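PDB 6NHX: ATP-dependent DNA ligase from Mycobacterium tuberculosis, which seals breaks in double-stranded DNA at the expense of ATP, working with Ku in the repair of double-strand breaks by non-homologous end joining. Local coordinates for residues L8-A13 / G34-V39; V46-R51 / P61-L66; E80-D85 / E105-D110. The protein carries 1 engineered substitution. One frame throughout, in Å; residues are numbered along the deposited sequence.

How the contacts relate
From the N terminus, segment 8-13 runs toward strand 12-15 of one sheet, and contact 1 closes the following 20 residues by bringing it against strand 35-42 of a second sheet. Contact 2 closes a loop of nine residues, setting 61-66 over edge strand 45-50, which pairs with strand 35-42. Contact 3 closes the last interval, of 19 residues, as strand 74-82 pairs with strand 105-114. The three follow in series, none enclosing another, yet they meet in space: R49 joins L38 and L8 through hydrogen bonds, A81 joins Y35, and F106 touches V39, L63 and L66. All three contain ATP-pocket residues: R36, R51, and E80 with F109.

Contact 1. Residues L8-A13 / G34-V39; sequences LAPMLA and GYRLLV
M11 O is gripped by both terminal nitrogens of R36, with NH2 at 2.8 Å and NH1 at 3.0 Å from this one oxygen. Sharing a single acceptor leaves both bonds bent, with N-H...O angles of 143° and 136°. NH2 approaches in the carbonyl plane, on a lone pair, whereas NH1 lies nearly on the extension of the C=O bond. The oxygen sits at the guanidinium edge, near its plane, and the two bonds together restrict rotation of the group. P10 covers one guanidinium face: its CB stands over the centre, 3.5 Å from R36 CZ. The two side chains slide past each other in opposite directions, and P10 CG also meets R36 CG, at 3.9 Å. The bend in the arginine comes at chi2 (76°), which swings CD out of an extended path. L12 CD2 approaches NH1 obliquely, 4.0 Å away. Two residues further along strand 35-42, L38 CD1 packs on L8 CB at 3.6 Å and more loosely on the P10 ring. R36 has a second polar partner in D78, which forms a salt bridge with NE; the arginine also touches F109 and the bound ATP. The proline and the carbonyl of M11 are thus placed as a second shell that would hold R36, a residue of the ATP pocket, in position. The contact bridges two sheets, the one containing strand 12-15 and the one containing strand 35-42, an architecture characteristic of the nucleotidyltransferase domain of ATP-dependent DNA ligases.

Contact 2. Residues V46-R51 / P61-L66; sequences VRLRSR and PQLRAL. With ATP (adenosine-5'-triphosphate), chain B.
V46, at the start of segment 46-51, lies closest in backbone to R64, their CA atoms 5.9 Å apart, where strand 45-50 meets a turn that begins as a 3-10 segment at 61-63. No direct hydrogen bond links the two segments; a water molecule bridges them instead, accepting from V46 N and donating to R64 O, 3.1 Å from each. The packing is otherwise carried by branched aliphatic groups. V46 has CG1 anti to its backbone N (chi1 161°), which leaves CG2 beside that nitrogen. The V46 and L66 side chains cross obliquely, with V46 CG2 3.8 Å from L66 CB, while CG1 touches the carbonyl of L63, with 3.8 Å between V46 CG1 and L63 O. Two residues on, L48 presents its CD1 to CD1 of L63 at 4.3 Å, a looser contact between leucine methyls. The turn is held internally by backbone bonds from R64 N to P61 O and from L66 N to L63 O, and P61 CB lies over the centre of the R64 guanidinium.

At the far end of segment 46-51, well removed from this packing, R51 clasps the gamma-phosphate of ATP. Its NH1 lies 2.8 Å from O3G in a nearly straight bond (168°), and its NH2 is 2.8 Å from O2G at 148°. Each nitrogen takes its own oxygen, with the phosphorus near the guanidinium plane. NH1 also forms a salt bridge with a MES molecule, probably from the crystallisation liquor. The 61-66 turn thus packs apolar side chains onto an edge strand of the antiparallel sheet, while the end of 46-51 reaches the ATP pocket. The leucine and valine cluster continues inward: V46, L48 and L66 touch V39 of strand 35-42, L63 touches L37, and both L63 and L66 reach F106 of strand 105-114.

Contact 3. Residues E80-D85 / E105-D110; sequences EAVVLD and EFWAFD. With ATP (adenosine-5'-triphosphate), chain B.
The first torsions of V82 and W107 bring a valine methyl and the indole together: chi1 of -64° sets V82 CG1 anti to the carbonyl carbon, which leaves CG2 between the backbone N and the carbonyl carbon, and chi1 of -73° sets W107 CG beside its own N. V82 CG2 then stands over the indole face in a CH-pi contact, 3.8 Å from the centroid of the five-membered ring of W107 and almost on its normal. The indole is also held at its edge, where W107 NE1 donates to E105 OE1 at 2.9 Å, the acceptor lying in the ring plane. L84 CD2 approaches the indole obliquely, 3.7 Å from W107 CZ2. L84 CD1 lies 3.5 Å from E105 OE2, the two side chains crossing at about a right angle.

The backbones that carry these side chains pair antiparallel. E80 with W107 and V82 with E105 form hydrogen-bonded pairs, the shortest links being W107 N to E80 O and V82 N to E105 O, both 2.8 Å. Between them A81 faces F106 in a non-hydrogen-bonded pair.

The adenine of ATP lies flat over one face of the F109 ring, with N1 above its centre; F109 CE2 is 3.4 Å from ATP C6. E80 OE1 sits at the edge of the F109 ring, in its plane, and 3.6 Å from ATP N9, and is buried without a hydrogen-bonding partner in the model. F109 and D110 both face D78, forming a classic beta bulge. On the sheet face of A81 and F106 lie L37 and V39 of strand 35-42 and M95 of helix 92-96. W107 lies edge-to-face with W32, and R36 of strand 35-42 touches E80.

Contact 1. Residues L8-A13 / G34-V39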
loop_
_atom_site.group_PDB
_atom_site.type_symbol
_atom_site.label_atom_id
_atom_site.label_comp_id
_atom_site.label_asym_id
_atom_site.label_seq_id
_atom_site.Cartn_x
_atom_site.Cartn_y
_atom_site.Cartn_z
ATOM N N LEU A 8 9.664 -8.192 16.392
ATOM C CA LEU A 8 9.643 -6.897 15.726
ATOM C C LEU A 8 8.345 -6.681 14.965
ATOM O O LEU A 8 7.843 -7.589 14.294
ATOM C CB LEU A 8 10.795 -6.831 14.726
ATOM C CG LEU A 8 12.150 -6.326 15.192
ATOM C CD1 LEU A 8 13.005 -6.068 13.963
ATOM C CD2 LEU A 8 11.991 -5.064 16.022
ATOM N N ALA A 9 7.825 -5.458 15.050
ATOM C CA ALA A 9 6.706 -4.984 14.256
ATOM C C ALA A 9 7.074 -3.640 13.644
ATOM O O ALA A 9 7.857 -2.884 14.227
ATOM C CB ALA A 9 5.447 -4.818 15.120
ATOM N N PRO A 10 6.535 -3.325 12.470
ATOM C CA PRO A 10 6.952 -2.100 11.777
ATOM C C PRO A 10 6.470 -0.841 12.481
ATOM O O PRO A 10 5.409 -0.809 13.112
ATOM C CB PRO A 10 6.295 -2.226 10.398
ATOM C CG PRO A 10 5.858 -3.656 10.283
ATOM C CD PRO A 10 5.589 -4.123 11.676
ATOM N N MET A 11 7.293 0.197 12.368
ATOM C CA MET A 11 6.914 1.551 12.739
ATOM C C MET A 11 5.933 2.097 11.704
ATOM O O MET A 11 5.987 1.754 10.523
ATOM C CB MET A 11 8.182 2.403 12.748
ATOM C CG MET A 11 8.003 3.822 13.246
ATOM S SD MET A 11 9.613 4.619 13.412
ATOM C CE MET A 11 9.101 6.286 13.863
ATOM N N LEU A 12 5.027 2.964 12.151
ATOM C CA LEU A 12 3.943 3.459 11.309
ATOM C C LEU A 12 3.951 4.983 11.267
ATOM O O LEU A 12 4.456 5.644 12.176
ATOM C CB LEU A 12 2.594 2.930 11.804
ATOM C CG LEU A 12 2.478 1.403 11.820
ATOM C CD1 LEU A 12 1.197 0.983 12.539
ATOM C CD2 LEU A 12 2.517 0.830 10.404
ATOM N N ALA A 13 3.373 5.525 10.186
ATOM C CA ALA A 13 3.357 6.957 9.907
ATOM C C ALA A 13 2.004 7.560 10.250
ATOM O O ALA A 13 0.972 6.889 10.228
ATOM C CB ALA A 13 3.656 7.243 8.431
ATOM N N GLY A 34 2.275 -1.300 -1.588
ATOM C CA GLY A 34 2.668 -2.697 -1.584
ATOM C C GLY A 34 2.330 -3.312 -0.244
ATOM O O GLY A 34 1.400 -2.843 0.430
ATOM N N TYR A 35 3.071 -4.335 0.164
ATOM C CA TYR A 35 2.905 -4.945 1.475
ATOM C C TYR A 35 4.168 -4.691 2.289
ATOM O O TYR A 35 5.283 -4.918 1.804
ATOM C CB TYR A 35 2.665 -6.453 1.379
ATOM C CG TYR A 35 1.329 -6.892 0.837
ATOM C CD1 TYR A 35 0.164 -6.175 1.085
ATOM C CD2 TYR A 35 1.235 -8.046 0.092
ATOM C CE1 TYR A 35 -1.056 -6.610 0.577
ATOM C CE2 TYR A 35 0.036 -8.485 -0.411
ATOM C CZ TYR A 35 -1.105 -7.770 -0.174
ATOM O OH TYR A 35 -2.283 -8.248 -0.700
ATOM N N ARG A 36 3.988 -4.238 3.523
ATOM C CA ARG A 36 5.112 -3.961 4.407
ATOM C C ARG A 36 5.764 -5.259 4.859
ATOM O O ARG A 36 5.084 -6.197 5.284
ATOM C CB ARG A 36 4.591 -3.206 5.628
ATOM C CG ARG A 36 5.690 -2.707 6.538
ATOM C CD ARG A 36 6.367 -1.482 5.960
ATOM N NE ARG A 36 7.253 -0.838 6.921
ATOM C CZ ARG A 36 6.864 0.059 7.817
ATOM N NH1 ARG A 36 5.595 0.437 7.877
ATOM N NH2 ARG A 36 7.747 0.587 8.649
ATOM N N LEU A 37 7.095 -5.309 4.793
ATOM C CA LEU A 37 7.828 -6.485 5.239
ATOM C C LEU A 37 9.027 -6.078 6.076
ATOM O O LEU A 37 9.739 -5.130 5.739
ATOM C CB LEU A 37 8.350 -7.315 4.066
ATOM C CG LEU A 37 7.314 -8.099 3.263
ATOM C CD1 LEU A 37 8.006 -8.922 2.195
ATOM C CD2 LEU A 37 6.446 -8.981 4.161
ATOM N N LEU A 38 9.249 -6.816 7.159
ATOM C CA LEU A 38 10.533 -6.831 7.848
ATOM C C LEU A 38 11.291 -8.051 7.347
ATOM O O LEU A 38 10.725 -9.148 7.258
ATOM C CB LEU A 38 10.352 -6.890 9.369
ATOM C CG LEU A 38 9.636 -5.673 9.979
ATOM C CD1 LEU A 38 9.461 -5.870 11.471
ATOM C CD2 LEU A 38 10.390 -4.375 9.704
ATOM N N VAL A 39 12.561 -7.858 7.010
ATOM C CA VAL A 39 13.357 -8.879 6.336
ATOM C C VAL A 39 14.606 -9.150 7.165
ATOM O O VAL A 39 15.393 -8.232 7.424
ATOM C CB VAL A 39 13.754 -8.434 4.923
ATOM C CG1 VAL A 39 14.696 -9.462 4.265
ATOM C CG2 VAL A 39 12.507 -8.170 4.072
#

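Contact 2. Residues V46-R51 / P61-L66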
loop_
_atom_site.group_PDB
_atom_site.type_symbol
_atom_site.label_atom_id
_atom_site.label_comp_id
_atom_site.label_asym_id
_atom_site.label_seq_id
_atom_site.Cartn_x
_atom_site.Cartn_y
_atom_site.Cartn_z
ATOM N N VAL A 46 16.829 -15.881 4.010
ATOM C CA VAL A 46 15.930 -14.769 4.279
ATOM C C VAL A 46 14.733 -15.278 5.070
ATOM O O VAL A 46 14.225 -16.372 4.807
ATOM C CB VAL A 46 15.484 -14.092 2.964
ATOM C CG1 VAL A 46 14.244 -13.273 3.175
ATOM C CG2 VAL A 46 16.585 -13.213 2.425
ATOM N N ARG A 47 14.291 -14.481 6.047
ATOM C CA ARG A 47 13.044 -14.706 6.764
ATOM C C ARG A 47 12.244 -13.412 6.770
ATOM O O ARG A 47 12.812 -12.314 6.800
ATOM C CB ARG A 47 13.292 -15.160 8.198
ATOM C CG ARG A 47 14.075 -16.458 8.257
ATOM C CD ARG A 47 14.463 -16.824 9.666
ATOM N NE ARG A 47 13.307 -17.017 10.535
ATOM C CZ ARG A 47 13.092 -16.324 11.644
ATOM N NH1 ARG A 47 13.945 -15.381 12.011
ATOM N NH2 ARG A 47 12.026 -16.572 12.390
ATOM N N LEU A 48 10.914 -13.545 6.735
ATOM C CA LEU A 48 10.028 -12.412 6.492
ATOM C C LEU A 48 8.951 -12.310 7.562
ATOM O O LEU A 48 8.385 -13.320 7.989
ATOM C CB LEU A 48 9.359 -12.544 5.126
ATOM C CG LEU A 48 10.286 -12.746 3.927
ATOM C CD1 LEU A 48 9.466 -13.026 2.679
ATOM C CD2 LEU A 48 11.178 -11.536 3.709
ATOM N N ARG A 49 8.652 -11.078 7.970
ATOM C CA ARG A 49 7.558 -10.802 8.890
ATOM C C ARG A 49 6.642 -9.766 8.263
ATOM O O ARG A 49 7.111 -8.751 7.740
ATOM C CB ARG A 49 8.084 -10.282 10.232
ATOM C CG ARG A 49 8.679 -11.363 11.100
ATOM C CD ARG A 49 9.387 -10.776 12.311
ATOM N NE ARG A 49 8.436 -10.246 13.284
ATOM C CZ ARG A 49 7.776 -10.990 14.167
ATOM N NH1 ARG A 49 7.973 -12.303 14.210
ATOM N NH2 ARG A 49 6.928 -10.425 15.013
ATOM N N SER A 50 5.340 -10.029 8.309
ATOM C CA SER A 50 4.364 -9.091 7.781
ATOM C C SER A 50 4.066 -8.016 8.818
ATOM O O SER A 50 4.566 -8.042 9.946
ATOM C CB SER A 50 3.085 -9.823 7.388
ATOM O OG SER A 50 2.463 -10.387 8.529
ATOM N N ARG A 51 3.217 -7.063 8.436
ATOM C CA ARG A 51 2.853 -5.998 9.364
ATOM C C ARG A 51 2.165 -6.549 10.611
ATOM O O ARG A 51 2.308 -5.983 11.700
ATOM C CB ARG A 51 1.975 -4.972 8.649
ATOM C CG ARG A 51 1.627 -3.759 9.490
ATOM C CD ARG A 51 0.152 -3.730 9.683
ATOM N NE ARG A 51 -0.337 -2.524 10.339
ATOM C CZ ARG A 51 -0.502 -1.351 9.739
ATOM N NH1 ARG A 51 -0.188 -1.190 8.463
ATOM N NH2 ARG A 51 -0.996 -0.336 10.424
ATOM N N PRO A 61 8.440 -16.612 -2.269
ATOM C CA PRO A 61 9.621 -17.301 -2.811
ATOM C C PRO A 61 10.458 -16.428 -3.727
ATOM O O PRO A 61 11.651 -16.706 -3.897
ATOM C CB PRO A 61 9.016 -18.488 -3.571
ATOM C CG PRO A 61 7.657 -18.006 -3.962
ATOM C CD PRO A 61 7.186 -17.172 -2.801
ATOM N N GLN A 62 9.868 -15.386 -4.322
ATOM C CA GLN A 62 10.639 -14.452 -5.135
ATOM C C GLN A 62 11.763 -13.813 -4.334
ATOM O O GLN A 62 12.819 -13.490 -4.891
ATOM C CB GLN A 62 9.723 -13.353 -5.677
ATOM C CG GLN A 62 8.641 -13.821 -6.636
ATOM C CD GLN A 62 7.324 -14.086 -5.936
ATOM O OE1 GLN A 62 7.262 -14.157 -4.705
ATOM N NE2 GLN A 62 6.257 -14.226 -6.716
ATOM N N LEU A 63 11.561 -13.626 -3.032
ATOM C CA LEU A 63 12.500 -12.907 -2.187
ATOM C C LEU A 63 13.517 -13.818 -1.517
ATOM O O LEU A 63 14.254 -13.357 -0.639
ATOM C CB LEU A 63 11.742 -12.096 -1.133
ATOM C CG LEU A 63 10.714 -11.102 -1.681
ATOM C CD1 LEU A 63 10.156 -10.263 -0.549
ATOM C CD2 LEU A 63 11.334 -10.222 -2.754
ATOM N N ARG A 64 13.572 -15.095 -1.908
ATOM C CA ARG A 64 14.570 -15.996 -1.342
ATOM C C ARG A 64 15.975 -15.577 -1.738
ATOM O O ARG A 64 16.918 -15.712 -0.948
ATOM C CB ARG A 64 14.331 -17.423 -1.828
ATOM C CG ARG A 64 13.104 -18.075 -1.269
ATOM C CD ARG A 64 13.040 -19.511 -1.727
ATOM N NE ARG A 64 11.810 -20.146 -1.285
ATOM C CZ ARG A 64 11.174 -21.082 -1.973
ATOM N NH1 ARG A 64 11.657 -21.487 -3.140
ATOM N NH2 ARG A 64 10.053 -21.604 -1.498
ATOM N N ALA A 65 16.137 -15.087 -2.964
ATOM C CA ALA A 65 17.441 -14.686 -3.473
ATOM C C ALA A 65 17.899 -13.341 -2.931
ATOM O O ALA A 65 19.010 -12.911 -3.263
ATOM C CB ALA A 65 17.415 -14.642 -5.004
ATOM N N LEU A 66 17.072 -12.674 -2.119
ATOM C CA LEU A 66 17.407 -11.350 -1.607
ATOM C C LEU A 66 18.771 -11.335 -0.933
ATOM O O LEU A 66 19.588 -10.444 -1.182
ATOM C CB LEU A 66 16.327 -10.897 -0.623
ATOM C CG LEU A 66 15.525 -9.627 -0.897
ATOM C CD1 LEU A 66 14.655 -9.305 0.309
ATOM C CD2 LEU A 66 16.448 -8.468 -1.215
HETATM P PG ATP B . -1.412 2.163 7.618
HETATM O O1G ATP B . -0.606 3.426 7.841
HETATM O O2G ATP B . -2.173 1.660 8.830
HETATM O O3G ATP B . -0.602 1.073 6.939
HETATM P PB ATP B . -2.763 2.287 5.023
HETATM O O1B ATP B . -4.087 2.839 4.564
HETATM O O2B ATP B . -2.355 0.867 4.696
HETATM O O3B ATP B . -2.614 2.566 6.604
HETATM P PA ATP B . -1.611 4.563 3.645
HETATM O O1A ATP B . -2.436 5.577 4.376
HETATM O O2A ATP B . -1.853 4.133 2.221
HETATM O O3A ATP B . -1.578 3.242 4.541
HETATM O "O5'" ATP B . -0.045 4.893 3.892
HETATM C "C5'" ATP B . 0.961 4.260 3.106
HETATM C "C4'" ATP B . 1.310 2.875 3.660
HETATM O "O4'" ATP B . 2.464 2.419 2.954
HETATM C "C3'" ATP B . 1.675 2.877 5.129
HETATM O "O3'" ATP B . 1.455 1.572 5.656
HETATM C "C2'" ATP B . 3.156 3.118 5.058
HETATM O "O2'" ATP B . 3.843 2.687 6.242
HETATM C "C1'" ATP B . 3.572 2.297 3.842
HETATM N N9 ATP B . 4.712 2.901 3.122
HETATM C C8 ATP B . 4.811 3.074 1.780
HETATM N N7 ATP B . 6.011 3.627 1.449
HETATM C C5 ATP B . 6.685 3.786 2.604
HETATM C C6 ATP B . 7.985 4.330 2.970
HETATM N N6 ATP B . 8.797 4.833 2.033
HETATM N N1 ATP B . 8.319 4.330 4.269
HETATM C C2 ATP B . 7.516 3.847 5.226
HETATM N N3 ATP B . 6.299 3.346 4.966
HETATM C C4 ATP B . 5.841 3.315 3.694
HETATM O O HOH W 1 16.526 -17.579 1.479
#

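Contact 3. Residues E80-D85 / E105-D110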
loop_
_atom_site.group_PDB
_atom_site.type_symbol
_atom_site.label_atom_id
_atom_site.label_comp_id
_atom_site.label_asym_id
_atom_site.label_seq_id
_atom_site.Cartn_x
_atom_site.Cartn_y
_atom_site.Cartn_z
ATOM N N GLU A 80 9.156 -2.394 1.603
ATOM C CA GLU A 80 7.884 -2.736 0.975
ATOM C C GLU A 80 8.118 -3.792 -0.094
ATOM O O GLU A 80 9.009 -3.634 -0.933
ATOM C CB GLU A 80 7.267 -1.496 0.314
ATOM C CG GLU A 80 5.769 -1.576 0.097
ATOM C CD GLU A 80 4.988 -0.990 1.255
ATOM O OE1 GLU A 80 5.618 -0.500 2.211
ATOM O OE2 GLU A 80 3.744 -1.011 1.209
ATOM N N ALA A 81 7.323 -4.860 -0.074
ATOM C CA ALA A 81 7.246 -5.742 -1.231
ATOM C C ALA A 81 6.309 -5.098 -2.241
ATOM O O ALA A 81 5.216 -4.653 -1.884
ATOM C CB ALA A 81 6.724 -7.116 -0.822
ATOM N N VAL A 82 6.755 -5.020 -3.497
ATOM C CA VAL A 82 6.034 -4.298 -4.534
ATOM C C VAL A 82 5.972 -5.112 -5.818
ATOM O O VAL A 82 6.854 -5.930 -6.123
ATOM C CB VAL A 82 6.623 -2.902 -4.835
ATOM C CG1 VAL A 82 6.524 -1.983 -3.624
ATOM C CG2 VAL A 82 8.078 -3.053 -5.307
ATOM N N VAL A 83 4.915 -4.852 -6.575
ATOM C CA VAL A 83 4.783 -5.282 -7.957
ATOM C C VAL A 83 4.641 -4.019 -8.787
ATOM O O VAL A 83 3.767 -3.188 -8.512
ATOM C CB VAL A 83 3.569 -6.214 -8.155
ATOM C CG1 VAL A 83 3.312 -6.502 -9.638
ATOM C CG2 VAL A 83 3.723 -7.501 -7.369
ATOM N N LEU A 84 5.479 -3.881 -9.807
ATOM C CA LEU A 84 5.505 -2.679 -10.626
ATOM C C LEU A 84 4.507 -2.779 -11.775
ATOM O O LEU A 84 4.368 -3.831 -12.404
ATOM C CB LEU A 84 6.918 -2.453 -11.179
ATOM C CG LEU A 84 8.037 -2.432 -10.133
ATOM C CD1 LEU A 84 9.381 -2.087 -10.777
ATOM C CD2 LEU A 84 7.705 -1.457 -8.995
ATOM N N ASP A 85 3.808 -1.672 -12.033
ATOM C CA ASP A 85 2.889 -1.574 -13.163
ATOM C C ASP A 85 3.674 -1.294 -14.445
ATOM O O ASP A 85 4.906 -1.232 -14.448
ATOM C CB ASP A 85 1.762 -0.577 -12.880
ATOM C CG ASP A 85 2.231 0.876 -12.822
ATOM O OD1 ASP A 85 3.361 1.197 -13.248
ATOM O OD2 ASP A 85 1.429 1.712 -12.337
ATOM N N GLU A 105 9.386 -7.351 -6.059
ATOM C CA GLU A 105 10.620 -6.752 -5.568
ATOM C C GLU A 105 10.456 -6.375 -4.104
ATOM O O GLU A 105 9.347 -6.135 -3.622
ATOM C CB GLU A 105 10.945 -5.478 -6.350
ATOM C CG GLU A 105 11.174 -5.730 -7.825
ATOM C CD GLU A 105 11.837 -4.586 -8.565
ATOM O OE1 GLU A 105 12.553 -3.784 -7.945
ATOM O OE2 GLU A 105 11.667 -4.516 -9.801
ATOM N N PHE A 106 11.579 -6.279 -3.408
ATOM C CA PHE A 106 11.618 -5.686 -2.080
ATOM C C PHE A 106 12.357 -4.360 -2.181
ATOM O O PHE A 106 13.507 -4.321 -2.627
ATOM C CB PHE A 106 12.295 -6.619 -1.083
ATOM C CG PHE A 106 12.431 -6.027 0.298
ATOM C CD1 PHE A 106 11.312 -5.757 1.085
ATOM C CD2 PHE A 106 13.681 -5.717 0.805
ATOM C CE1 PHE A 106 11.453 -5.218 2.350
ATOM C CE2 PHE A 106 13.817 -5.162 2.075
ATOM C CZ PHE A 106 12.720 -4.925 2.838
ATOM N N TRP A 107 11.676 -3.271 -1.822
ATOM C CA TRP A 107 12.287 -1.949 -1.782
ATOM C C TRP A 107 12.535 -1.608 -0.320
ATOM O O TRP A 107 11.587 -1.365 0.438
ATOM C CB TRP A 107 11.397 -0.898 -2.447
ATOM C CG TRP A 107 11.373 -1.014 -3.968
ATOM C CD1 TRP A 107 11.886 -2.033 -4.722
ATOM C CD2 TRP A 107 10.801 -0.079 -4.904
ATOM N NE1 TRP A 107 11.679 -1.787 -6.065
ATOM C CE2 TRP A 107 11.018 -0.595 -6.199
ATOM C CE3 TRP A 107 10.137 1.140 -4.772
ATOM C CZ2 TRP A 107 10.592 0.068 -7.347
ATOM C CZ3 TRP A 107 9.712 1.797 -5.927
ATOM C CH2 TRP A 107 9.931 1.257 -7.191
ATOM N N ALA A 108 13.808 -1.575 0.057
ATOM C CA ALA A 108 14.184 -1.339 1.444
ATOM C C ALA A 108 14.224 0.154 1.734
ATOM O O ALA A 108 14.718 0.947 0.921
ATOM C CB ALA A 108 15.570 -1.928 1.708
ATOM N N PHE A 109 13.730 0.525 2.915
ATOM C CA PHE A 109 13.808 1.913 3.359
ATOM C C PHE A 109 14.288 2.098 4.791
ATOM O O PHE A 109 14.415 3.247 5.241
ATOM C CB PHE A 109 12.519 2.714 3.083
ATOM C CG PHE A 109 11.241 2.041 3.525
ATOM C CD1 PHE A 109 10.992 1.774 4.875
ATOM C CD2 PHE A 109 10.235 1.743 2.587
ATOM C CE1 PHE A 109 9.789 1.176 5.285
ATOM C CE2 PHE A 109 9.036 1.149 2.990
ATOM C CZ PHE A 109 8.813 0.867 4.332
ATOM N N ASP A 110 14.595 1.020 5.506
ATOM C CA ASP A 110 15.240 1.180 6.801
ATOM C C ASP A 110 16.153 -0.010 7.054
ATOM O O ASP A 110 16.018 -1.079 6.448
ATOM C CB ASP A 110 14.259 1.414 7.956
ATOM C CG ASP A 110 14.741 2.495 8.906
ATOM O OD1 ASP A 110 15.974 2.561 9.140
ATOM O OD2 ASP A 110 13.899 3.281 9.406
HETATM P PG ATP B . -1.412 2.163 7.618
HETATM O O1G ATP B . -0.606 3.426 7.841
HETATM O O2G ATP B . -2.173 1.660 8.830
HETATM O O3G ATP B . -0.602 1.073 6.939
HETATM P PB ATP B . -2.763 2.287 5.023
HETATM O O1B ATP B . -4.087 2.839 4.564
HETATM O O2B ATP B . -2.355 0.867 4.696
HETATM O O3B ATP B . -2.614 2.566 6.604
HETATM P PA ATP B . -1.611 4.563 3.645
HETATM O O1A ATP B . -2.436 5.577 4.376
HETATM O O2A ATP B . -1.853 4.133 2.221
HETATM O O3A ATP B . -1.578 3.242 4.541
HETATM O "O5'" ATP B . -0.045 4.893 3.892
HETATM C "C5'" ATP B . 0.961 4.260 3.106
HETATM C "C4'" ATP B . 1.310 2.875 3.660
HETATM O "O4'" ATP B . 2.464 2.419 2.954
HETATM C "C3'" ATP B . 1.675 2.877 5.129
HETATM O "O3'" ATP B . 1.455 1.572 5.656
HETATM C "C2'" ATP B . 3.156 3.118 5.058
HETATM O "O2'" ATP B . 3.843 2.687 6.242
HETATM C "C1'" ATP B . 3.572 2.297 3.842
HETATM N N9 ATP B . 4.712 2.901 3.122
HETATM C C8 ATP B . 4.811 3.074 1.780
HETATM N N7 ATP B . 6.011 3.627 1.449
HETATM C C5 ATP B . 6.685 3.786 2.604
HETATM C C6 ATP B . 7.985 4.330 2.970
HETATM N N6 ATP B . 8.797 4.833 2.033
HETATM N N1 ATP B . 8.319 4.330 4.269
HETATM C C2 ATP B . 7.516 3.847 5.226
HETATM N N3 ATP B . 6.299 3.346 4.966
HETATM C C4 ATP B . 5.841 3.315 3.694
#